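Local coordinates for putative glycoside hydrolase (Bacteroides ovatus, PDB 4ONZ), which is of unknown function but is probably a glycoside hydrolase-like protein, rich in beta strands, with a fold consistent with a five-bladed beta-propeller, at residues D242-E247 and P277-C282; K232-R237 and L261-K266; V133-A138 and G180-K185. All blocks are in the same frame, centred on the assembly; numbering follows the deposited sequence.

From the N terminus, contact 3 comes first. Segment 133-138 meets 180-185 across 41 intervening residues and joins a four-stranded antiparallel sheet to the larger mixed sheet. Contacts 1 and 2 follow later in the chain and cross. Segment 232-237 opens contact 2 and 242-247 opens contact 1; then 261-266 closes contact 2 and 277-282 closes contact 1. Contact 1 links strands 245-255 and 281-288, the two neighbours of strand 258-266; contact 2 lays the loop 232-237 on strand 258-266 itself. They share a direct link, D242 OD2 to Y263 OH at 2.7 Å. Contact 3 reaches contact 2 where L261 CD1 packs on S181 CB at 3.8 Å.

Contact 1 (D242-E247 and P277-C282); sequences DSLLTE and PGNAYC
Y281 and L245 both carry CG opposite their carbonyl carbons (chi1 -68° and -61°), and this brings the phenol end of Y281 to the tip of L245. E247 has CG opposite its own backbone N (chi1 -176°), and its extended chain carries the carboxylate to the same ring. L245 CD1 lies 3.4 Å from Y281 OH and 3.9 Å from Y281 CE2. The methyl rests on the hydroxyl oxygen, and its apolar contact is with CE2. E247 OE1 comes to 3.7 Å from Y281 CE2, at a slant to the ring.

The polar ends meet through a water. It donates to E247 OE1 at 2.6 Å and bonds Y281 OH at 2.7 Å. The other carboxylate oxygen, E247 OE2, is held by S179 OG, so both oxygens of the carboxylate have a partner. The Y281 ring also packs edge-to-face with F323.

At the outer end, L244 CD1 touches N279 OD1 at 3.8 Å. N279 is the third residue of a type II turn from P277 to A280, with a positive phi. The closing bond, A280 N to P277 O, is weak at 3.5 Å.

K266 belongs to strand 258-266, which lies between the two strands. Its side chain is touched by L244, L245, N279 and Y281. L244 and L245 both face K266 across the strand pair, forming a classic beta bulge. The side chain of Y281 is about 3 Å from an unknown ligand, which may mark a pocket. The sheet is consistent with a propeller blade.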
loop_
_atom_site.group_PDB
_atom_site.type_symbol
_atom_site.label_atom_id
_atom_site.label_comp_id
_atom_site.label_asym_id
_atom_site.label_seq_id
_atom_site.Cartn_x
_atom_site.Cartn_y
_atom_site.Cartn_z
ATOM N N ASP A 242 -15.816 -7.557 0.247
ATOM C CA ASP A 242 -15.080 -7.157 -0.946
ATOM C C ASP A 242 -16.003 -7.250 -2.153
ATOM O O ASP A 242 -15.718 -7.931 -3.145
ATOM C CB ASP A 242 -13.769 -7.965 -1.113
ATOM C CG ASP A 242 -13.977 -9.466 -1.222
ATOM O OD1 ASP A 242 -15.053 -9.992 -0.865
ATOM O OD2 ASP A 242 -13.024 -10.142 -1.663
ATOM N N SER A 243 -17.093 -6.501 -2.058
ATOM C CA SER A 243 -18.164 -6.525 -3.039
ATOM C C SER A 243 -18.096 -5.459 -4.123
ATOM O O SER A 243 -18.752 -5.603 -5.149
ATOM C CB SER A 243 -19.511 -6.506 -2.328
ATOM O OG SER A 243 -19.511 -5.621 -1.225
ATOM N N LEU A 244 -17.332 -4.389 -3.902
ATOM C CA LEU A 244 -17.112 -3.377 -4.952
ATOM C C LEU A 244 -15.680 -3.386 -5.470
ATOM O O LEU A 244 -15.458 -3.183 -6.662
ATOM C CB LEU A 244 -17.451 -1.975 -4.478
ATOM C CG LEU A 244 -18.913 -1.668 -4.199
ATOM C CD1 LEU A 244 -19.028 -0.302 -3.540
ATOM C CD2 LEU A 244 -19.756 -1.736 -5.470
ATOM N N LEU A 245 -14.713 -3.612 -4.586
ATOM C CA LEU A 245 -13.309 -3.607 -4.961
ATOM C C LEU A 245 -12.548 -4.664 -4.196
ATOM O O LEU A 245 -12.939 -5.035 -3.087
ATOM C CB LEU A 245 -12.665 -2.273 -4.596
ATOM C CG LEU A 245 -13.183 -0.982 -5.208
ATOM C CD1 LEU A 245 -12.447 0.190 -4.590
ATOM C CD2 LEU A 245 -13.019 -0.996 -6.725
ATOM N N THR A 246 -11.447 -5.107 -4.799
ATOM C CA THR A 246 -10.483 -6.040 -4.189
ATOM C C THR A 246 -9.152 -5.400 -4.505
ATOM O O THR A 246 -8.574 -5.644 -5.570
ATOM C CB THR A 246 -10.513 -7.462 -4.798
ATOM O OG1 THR A 246 -10.371 -7.380 -6.214
ATOM C CG2 THR A 246 -11.812 -8.190 -4.459
ATOM N N GLU A 247 -8.675 -4.582 -3.575
ATOM C CA GLU A 247 -7.505 -3.746 -3.794
ATOM C C GLU A 247 -6.280 -4.146 -2.973
ATOM O O GLU A 247 -6.369 -4.372 -1.768
ATOM C CB GLU A 247 -7.895 -2.289 -3.508
ATOM C CG GLU A 247 -6.791 -1.279 -3.795
ATOM C CD GLU A 247 -7.274 0.157 -3.834
ATOM O OE1 GLU A 247 -8.393 0.448 -3.361
ATOM O OE2 GLU A 247 -6.520 1.009 -4.347
ATOM N N PRO A 277 -20.063 -1.717 7.192
ATOM C CA PRO A 277 -20.657 -0.500 6.648
ATOM C C PRO A 277 -20.607 -0.424 5.126
ATOM O O PRO A 277 -19.664 -0.921 4.515
ATOM C CB PRO A 277 -19.804 0.615 7.259
ATOM C CG PRO A 277 -19.046 -0.018 8.376
ATOM C CD PRO A 277 -18.849 -1.432 7.970
ATOM N N GLY A 278 -21.634 0.169 4.532
ATOM C CA GLY A 278 -21.677 0.364 3.084
ATOM C C GLY A 278 -20.620 1.384 2.693
ATOM O O GLY A 278 -20.377 2.331 3.438
ATOM N N ASN A 279 -19.994 1.178 1.533
ATOM C CA ASN A 279 -18.905 2.033 1.012
ATOM C C ASN A 279 -17.624 2.101 1.862
ATOM O O ASN A 279 -16.734 2.892 1.588
ATOM C CB ASN A 279 -19.406 3.439 0.678
ATOM C CG ASN A 279 -20.358 3.447 -0.500
ATOM O OD1 ASN A 279 -20.225 2.652 -1.438
ATOM N ND2 ASN A 279 -21.315 4.357 -0.469
ATOM N N ALA A 280 -17.503 1.246 2.863
ATOM C CA ALA A 280 -16.311 1.248 3.688
ATOM C C ALA A 280 -15.382 0.137 3.235
ATOM O O ALA A 280 -15.802 -0.838 2.611
ATOM C CB ALA A 280 -16.668 1.057 5.152
ATOM N N TYR A 281 -14.116 0.310 3.558
ATOM C CA TYR A 281 -13.108 -0.678 3.271
ATOM C C TYR A 281 -12.839 -1.471 4.547
ATOM O O TYR A 281 -12.822 -0.909 5.648
ATOM C CB TYR A 281 -11.812 -0.025 2.778
ATOM C CG TYR A 281 -11.860 0.653 1.422
ATOM C CD1 TYR A 281 -12.504 1.877 1.258
ATOM C CD2 TYR A 281 -11.211 0.103 0.316
ATOM C CE1 TYR A 281 -12.536 2.518 0.024
ATOM C CE2 TYR A 281 -11.211 0.754 -0.916
ATOM C CZ TYR A 281 -11.871 1.958 -1.060
ATOM O OH TYR A 281 -11.903 2.609 -2.293
ATOM N N CYS A 282 -12.689 -2.780 4.372
ATOM C CA CYS A 282 -12.315 -3.730 5.414
ATOM C C CYS A 282 -11.237 -4.575 4.770
ATOM O O CYS A 282 -11.198 -4.677 3.557
ATOM C CB CYS A 282 -13.475 -4.636 5.804
ATOM S SG CYS A 282 -14.903 -3.756 6.432
HETATM O O HOH W 1 -9.764 2.570 -3.952
#

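Contact 2 (K232-R237 and L261-K266)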
loop_
_atom_site.group_PDB
_atom_site.type_symbol
_atom_site.label_atom_id
_atom_site.label_comp_id
_atom_site.label_asym_id
_atom_site.label_seq_id
_atom_site.Cartn_x
_atom_site.Cartn_y
_atom_site.Cartn_z
ATOM N N LYS A 232 -7.044 -11.760 -14.261
ATOM C CA LYS A 232 -7.538 -11.474 -12.913
ATOM C C LYS A 232 -7.371 -12.702 -12.038
ATOM O O LYS A 232 -7.783 -13.802 -12.415
ATOM C CB LYS A 232 -9.012 -11.078 -12.933
ATOM C CG LYS A 232 -9.303 -9.814 -13.705
ATOM C CD LYS A 232 -10.792 -9.537 -13.767
ATOM C CE LYS A 232 -11.041 -8.261 -14.545
ATOM N NZ LYS A 232 -12.478 -7.892 -14.579
ATOM N N ILE A 233 -6.770 -12.505 -10.870
ATOM C CA ILE A 233 -6.574 -13.566 -9.899
ATOM C C ILE A 233 -7.817 -13.695 -9.022
ATOM O O ILE A 233 -8.283 -14.800 -8.777
ATOM C CB ILE A 233 -5.315 -13.308 -9.066
ATOM C CG1 ILE A 233 -4.109 -13.284 -10.018
ATOM C CG2 ILE A 233 -5.163 -14.387 -8.006
ATOM C CD1 ILE A 233 -2.785 -13.007 -9.347
ATOM N N ILE A 234 -8.297 -12.564 -8.504
ATOM C CA ILE A 234 -9.587 -12.494 -7.817
ATOM C C ILE A 234 -10.271 -11.198 -8.217
ATOM O O ILE A 234 -9.642 -10.290 -8.781
ATOM C CB ILE A 234 -9.520 -12.577 -6.280
ATOM C CG1 ILE A 234 -8.663 -11.451 -5.686
ATOM C CG2 ILE A 234 -9.025 -13.955 -5.859
ATOM C CD1 ILE A 234 -8.917 -11.250 -4.211
ATOM N N GLN A 235 -11.567 -11.142 -7.947
ATOM C CA GLN A 235 -12.369 -9.968 -8.228
ATOM C C GLN A 235 -13.468 -9.867 -7.175
ATOM O O GLN A 235 -13.592 -10.745 -6.316
ATOM C CB GLN A 235 -12.901 -9.995 -9.666
ATOM C CG GLN A 235 -13.637 -11.257 -10.056
ATOM C CD GLN A 235 -13.732 -11.391 -11.562
ATOM O OE1 GLN A 235 -13.047 -12.214 -12.156
ATOM N NE2 GLN A 235 -14.532 -10.538 -12.191
ATOM N N PRO A 236 -14.237 -8.776 -7.202
ATOM C CA PRO A 236 -15.270 -8.578 -6.188
ATOM C C PRO A 236 -16.377 -9.619 -6.174
ATOM O O PRO A 236 -16.694 -10.213 -7.208
ATOM C CB PRO A 236 -15.815 -7.191 -6.521
ATOM C CG PRO A 236 -14.658 -6.499 -7.148
ATOM C CD PRO A 236 -13.990 -7.543 -7.970
ATOM N N ARG A 237 -16.959 -9.805 -4.989
ATOM C CA ARG A 237 -17.977 -10.801 -4.738
ATOM C C ARG A 237 -19.200 -10.202 -4.075
ATOM O O ARG A 237 -19.091 -9.596 -3.007
ATOM C CB ARG A 237 -17.442 -11.832 -3.747
ATOM C CG ARG A 237 -16.184 -12.549 -4.154
ATOM C CD ARG A 237 -15.735 -13.505 -3.054
ATOM N NE ARG A 237 -15.207 -12.828 -1.868
ATOM C CZ ARG A 237 -14.719 -13.459 -0.799
ATOM N NH1 ARG A 237 -14.706 -14.785 -0.751
ATOM N NH2 ARG A 237 -14.248 -12.771 0.234
ATOM N N LEU A 261 -1.465 -12.405 0.575
ATOM C CA LEU A 261 -1.668 -11.035 0.145
ATOM C C LEU A 261 -2.740 -10.443 1.049
ATOM O O LEU A 261 -3.865 -10.952 1.090
ATOM C CB LEU A 261 -2.126 -10.972 -1.313
ATOM C CG LEU A 261 -2.486 -9.567 -1.836
ATOM C CD1 LEU A 261 -1.273 -8.644 -1.841
ATOM C CD2 LEU A 261 -3.111 -9.646 -3.221
ATOM N N VAL A 262 -2.379 -9.411 1.807
ATOM C CA VAL A 262 -3.355 -8.657 2.581
ATOM C C VAL A 262 -3.955 -7.648 1.593
ATOM O O VAL A 262 -3.227 -6.902 0.920
ATOM C CB VAL A 262 -2.735 -7.943 3.806
ATOM C CG1 VAL A 262 -3.718 -6.953 4.416
ATOM C CG2 VAL A 262 -2.298 -8.958 4.850
ATOM N N TYR A 263 -5.279 -7.641 1.478
ATOM C CA TYR A 263 -5.928 -6.743 0.545
ATOM C C TYR A 263 -7.127 -6.052 1.175
ATOM O O TYR A 263 -7.639 -6.474 2.208
ATOM C CB TYR A 263 -6.311 -7.482 -0.743
ATOM C CG TYR A 263 -7.495 -8.423 -0.653
ATOM C CD1 TYR A 263 -7.337 -9.748 -0.267
ATOM C CD2 TYR A 263 -8.768 -7.997 -1.012
ATOM C CE1 TYR A 263 -8.420 -10.608 -0.213
ATOM C CE2 TYR A 263 -9.852 -8.853 -0.969
ATOM C CZ TYR A 263 -9.679 -10.153 -0.570
ATOM O OH TYR A 263 -10.778 -10.987 -0.524
ATOM N N ASN A 264 -7.540 -4.964 0.544
ATOM C CA ASN A 264 -8.639 -4.168 1.022
ATOM C C ASN A 264 -9.867 -4.352 0.163
ATOM O O ASN A 264 -9.805 -4.219 -1.063
ATOM C CB ASN A 264 -8.219 -2.715 1.019
ATOM C CG ASN A 264 -7.056 -2.464 1.937
ATOM O OD1 ASN A 264 -7.182 -2.592 3.145
ATOM N ND2 ASN A 264 -5.912 -2.118 1.372
ATOM N N GLY A 265 -10.986 -4.654 0.811
ATOM C CA GLY A 265 -12.246 -4.828 0.114
ATOM C C GLY A 265 -13.135 -3.643 0.393
ATOM O O GLY A 265 -13.199 -3.177 1.525
ATOM N N LYS A 266 -13.783 -3.107 -0.636
ATOM C CA LYS A 266 -14.739 -2.037 -0.425
ATOM C C LYS A 266 -16.112 -2.698 -0.479
ATOM O O LYS A 266 -16.438 -3.390 -1.450
ATOM C CB LYS A 266 -14.595 -0.928 -1.471
ATOM C CG LYS A 266 -15.551 0.231 -1.252
ATOM C CD LYS A 266 -15.423 1.305 -2.324
ATOM C CE LYS A 266 -16.465 2.393 -2.124
ATOM N NZ LYS A 266 -16.280 3.542 -3.049
#
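I234 lays its CD1 methyl over one face of the Y263 ring. The methyl is 4.1 Å from the ring centroid and 19° off the ring normal, a CH-pi contact. It is offset toward the rim, and its closest ring atom is Y263 CZ at 3.9 Å. Both side chains take the same hindered first torsion. I234 CG1 and Y263 CG each stand between their own backbone N and carbonyl carbon, with chi1 of Y263 at 74°. The two side chains approach from opposite directions and meet between the two backbones.

Y263 lies on strand 258-266 of the mixed sheet, which is consistent with a blade of a beta-propeller. Segment 232-237 is an irregular loop laid over this strand. Its I234 also touches L286 of the next strand, 281-288, and V296 and R299 of strand 296-299.

R237 reaches the hydroxyl end of the ring. Its chain is bent at the third torsion, which turns the guanidinium toward Y263. R237 NH2 is 4.0 Å from Y263 OH, too far for a bond, and the guanidinium and ring planes stand 57° apart. D242, outside both segments, joins them instead: its OD1 forms a salt bridge with R237 NE, and its OD2 is hydrogen-bonded to Y263 OH. R299 NE also bonds Y263 OH, and R237 NH2 bonds the carbonyl O of L300.

Contact 3 (V133-A138 and G180-K185)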
loop_
_atom_site.group_PDB
_atom_site.type_symbol
_atom_site.label_atom_id
_atom_site.label_comp_id
_atom_site.label_asym_id
_atom_site.label_seq_id
_atom_site.Cartn_x
_atom_site.Cartn_y
_atom_site.Cartn_z
ATOM N N VAL A 133 12.126 0.257 -2.896
ATOM C CA VAL A 133 11.322 0.461 -4.095
ATOM C C VAL A 133 9.914 0.863 -3.684
ATOM O O VAL A 133 9.265 0.150 -2.910
ATOM C CB VAL A 133 11.253 -0.824 -4.951
ATOM C CG1 VAL A 133 10.467 -0.562 -6.232
ATOM C CG2 VAL A 133 12.656 -1.295 -5.307
HETATM N N MSE A 134 9.450 1.997 -4.209
HETATM C CA MSE A 134 8.117 2.487 -3.927
HETATM C C MSE A 134 7.261 2.404 -5.157
HETATM O O MSE A 134 7.639 2.891 -6.230
HETATM C CB MSE A 134 8.134 3.932 -3.447
HETATM C CG MSE A 134 6.724 4.478 -3.200
HETATM SE SE MSE A 134 6.827 6.406 -2.878
HETATM C CE MSE A 134 7.685 6.423 -1.123
ATOM N N LEU A 135 6.115 1.748 -5.000
ATOM C CA LEU A 135 5.059 1.713 -6.007
ATOM C C LEU A 135 3.996 2.654 -5.457
ATOM O O LEU A 135 3.551 2.481 -4.315
ATOM C CB LEU A 135 4.479 0.314 -6.194
ATOM C CG LEU A 135 5.169 -0.627 -7.186
ATOM C CD1 LEU A 135 4.857 -0.238 -8.618
ATOM C CD2 LEU A 135 6.672 -0.669 -6.969
ATOM N N TYR A 136 3.619 3.644 -6.256
ATOM C CA TYR A 136 2.654 4.650 -5.868
ATOM C C TYR A 136 1.796 5.065 -7.070
ATOM O O TYR A 136 2.008 4.626 -8.194
ATOM C CB TYR A 136 3.381 5.881 -5.263
ATOM C CG TYR A 136 4.214 6.687 -6.244
ATOM C CD1 TYR A 136 5.515 6.306 -6.579
ATOM C CD2 TYR A 136 3.704 7.834 -6.836
ATOM C CE1 TYR A 136 6.269 7.055 -7.484
ATOM C CE2 TYR A 136 4.458 8.592 -7.720
ATOM C CZ TYR A 136 5.735 8.196 -8.049
ATOM O OH TYR A 136 6.474 8.951 -8.940
ATOM N N THR A 137 0.815 5.914 -6.825
ATOM C CA THR A 137 -0.055 6.377 -7.892
ATOM C C THR A 137 0.311 7.801 -8.287
ATOM O O THR A 137 0.347 8.682 -7.426
ATOM C CB THR A 137 -1.514 6.389 -7.411
ATOM O OG1 THR A 137 -1.855 5.101 -6.890
ATOM C CG2 THR A 137 -2.471 6.768 -8.540
ATOM N N ALA A 138 0.608 8.009 -9.572
ATOM C CA ALA A 138 0.852 9.345 -10.125
ATOM C C ALA A 138 -0.501 9.822 -10.644
ATOM O O ALA A 138 -1.178 9.098 -11.379
ATOM C CB ALA A 138 1.865 9.288 -11.254
ATOM N N GLY A 180 0.281 -1.360 -5.961
ATOM C CA GLY A 180 1.238 -2.422 -6.295
ATOM C C GLY A 180 1.873 -3.071 -5.076
ATOM O O GLY A 180 2.527 -2.389 -4.295
ATOM N N SER A 181 1.687 -4.386 -4.930
ATOM C CA SER A 181 2.218 -5.148 -3.788
ATOM C C SER A 181 3.300 -6.159 -4.187
ATOM O O SER A 181 3.010 -7.297 -4.600
ATOM C CB SER A 181 1.085 -5.875 -3.076
ATOM O OG SER A 181 0.142 -4.948 -2.608
ATOM N N ILE A 182 4.551 -5.741 -4.041
ATOM C CA ILE A 182 5.690 -6.577 -4.397
ATOM C C ILE A 182 5.778 -7.767 -3.436
ATOM O O ILE A 182 5.401 -7.644 -2.273
ATOM C CB ILE A 182 6.995 -5.765 -4.373
ATOM C CG1 ILE A 182 6.920 -4.635 -5.400
ATOM C CG2 ILE A 182 8.181 -6.663 -4.670
ATOM C CD1 ILE A 182 8.088 -3.680 -5.349
ATOM N N LEU A 183 6.211 -8.916 -3.949
ATOM C CA LEU A 183 6.376 -10.115 -3.125
ATOM C C LEU A 183 7.614 -9.969 -2.231
ATOM O O LEU A 183 8.686 -9.578 -2.703
ATOM C CB LEU A 183 6.508 -11.375 -3.987
ATOM C CG LEU A 183 6.685 -12.693 -3.216
ATOM C CD1 LEU A 183 5.503 -12.944 -2.297
ATOM C CD2 LEU A 183 6.858 -13.845 -4.183
ATOM N N THR A 184 7.439 -10.285 -0.945
ATOM C CA THR A 184 8.504 -10.231 0.049
ATOM C C THR A 184 8.513 -11.506 0.897
ATOM O O THR A 184 7.583 -12.331 0.834
ATOM C CB THR A 184 8.353 -9.034 1.017
ATOM O OG1 THR A 184 7.181 -9.212 1.825
ATOM C CG2 THR A 184 8.266 -7.693 0.266
ATOM N N LYS A 185 9.562 -11.649 1.696
ATOM C CA LYS A 185 9.689 -12.769 2.628
ATOM C C LYS A 185 10.568 -12.317 3.790
ATOM O O LYS A 185 11.338 -11.374 3.647
ATOM C CB LYS A 185 10.356 -13.971 1.958
ATOM C CG LYS A 185 11.834 -13.759 1.656
ATOM C CD LYS A 185 12.501 -15.018 1.124
ATOM C CE LYS A 185 13.973 -14.749 0.857
ATOM N NZ LYS A 185 14.648 -15.879 0.163
HETATM O O HOH W 2 1.097 1.131 -4.864
#
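I182 sets its CD1 methyl against V133 CG1 and L135 CD2, which lie side by side, and this is the centre of a junction between two sheets. Strand 132-139 belongs to a four-stranded antiparallel sheet and strand 180-187 to the mixed sheet. This is consistent with neighbouring blades of a beta-propeller packing against each other. The two short strand segments run nearly antiparallel, at 163°, with axes 7.3 Å apart at closest approach. They are not paired as neighbours in one sheet, and the contact is made mainly by apolar side chains.

In the first shell, I182 CD1 lies 3.7 Å from L135 CD2 and 4.0 Å from V133 CG1. The side chain of I182 crosses those of both partners at about a right angle. Its CG1 is opposite the carbonyl carbon (chi1 -62°), and the chain then extends to CD1, so the methyl is the part that reaches across. L135 CB also rests on the carbonyl oxygen of G180, at 3.8 Å. G180 has no side chain, so L135 can come close to its backbone. All four touching residues are buried.

L135 leans on L146 of strand 144-151, and the backbones of V133 and L135 are hydrogen-bonded to A125 and R123 of strand 118-126. On the other strand, S181 and T184 are bonded through their hydroxyls to the carbonyl oxygens of P250 and A252. This holds strand 180-187 to its parallel neighbour 245-255.

One water bridges the two backbones. It donates a weak bond to L135 O at 2.9 Å and accepts from G180 N at 2.8 Å.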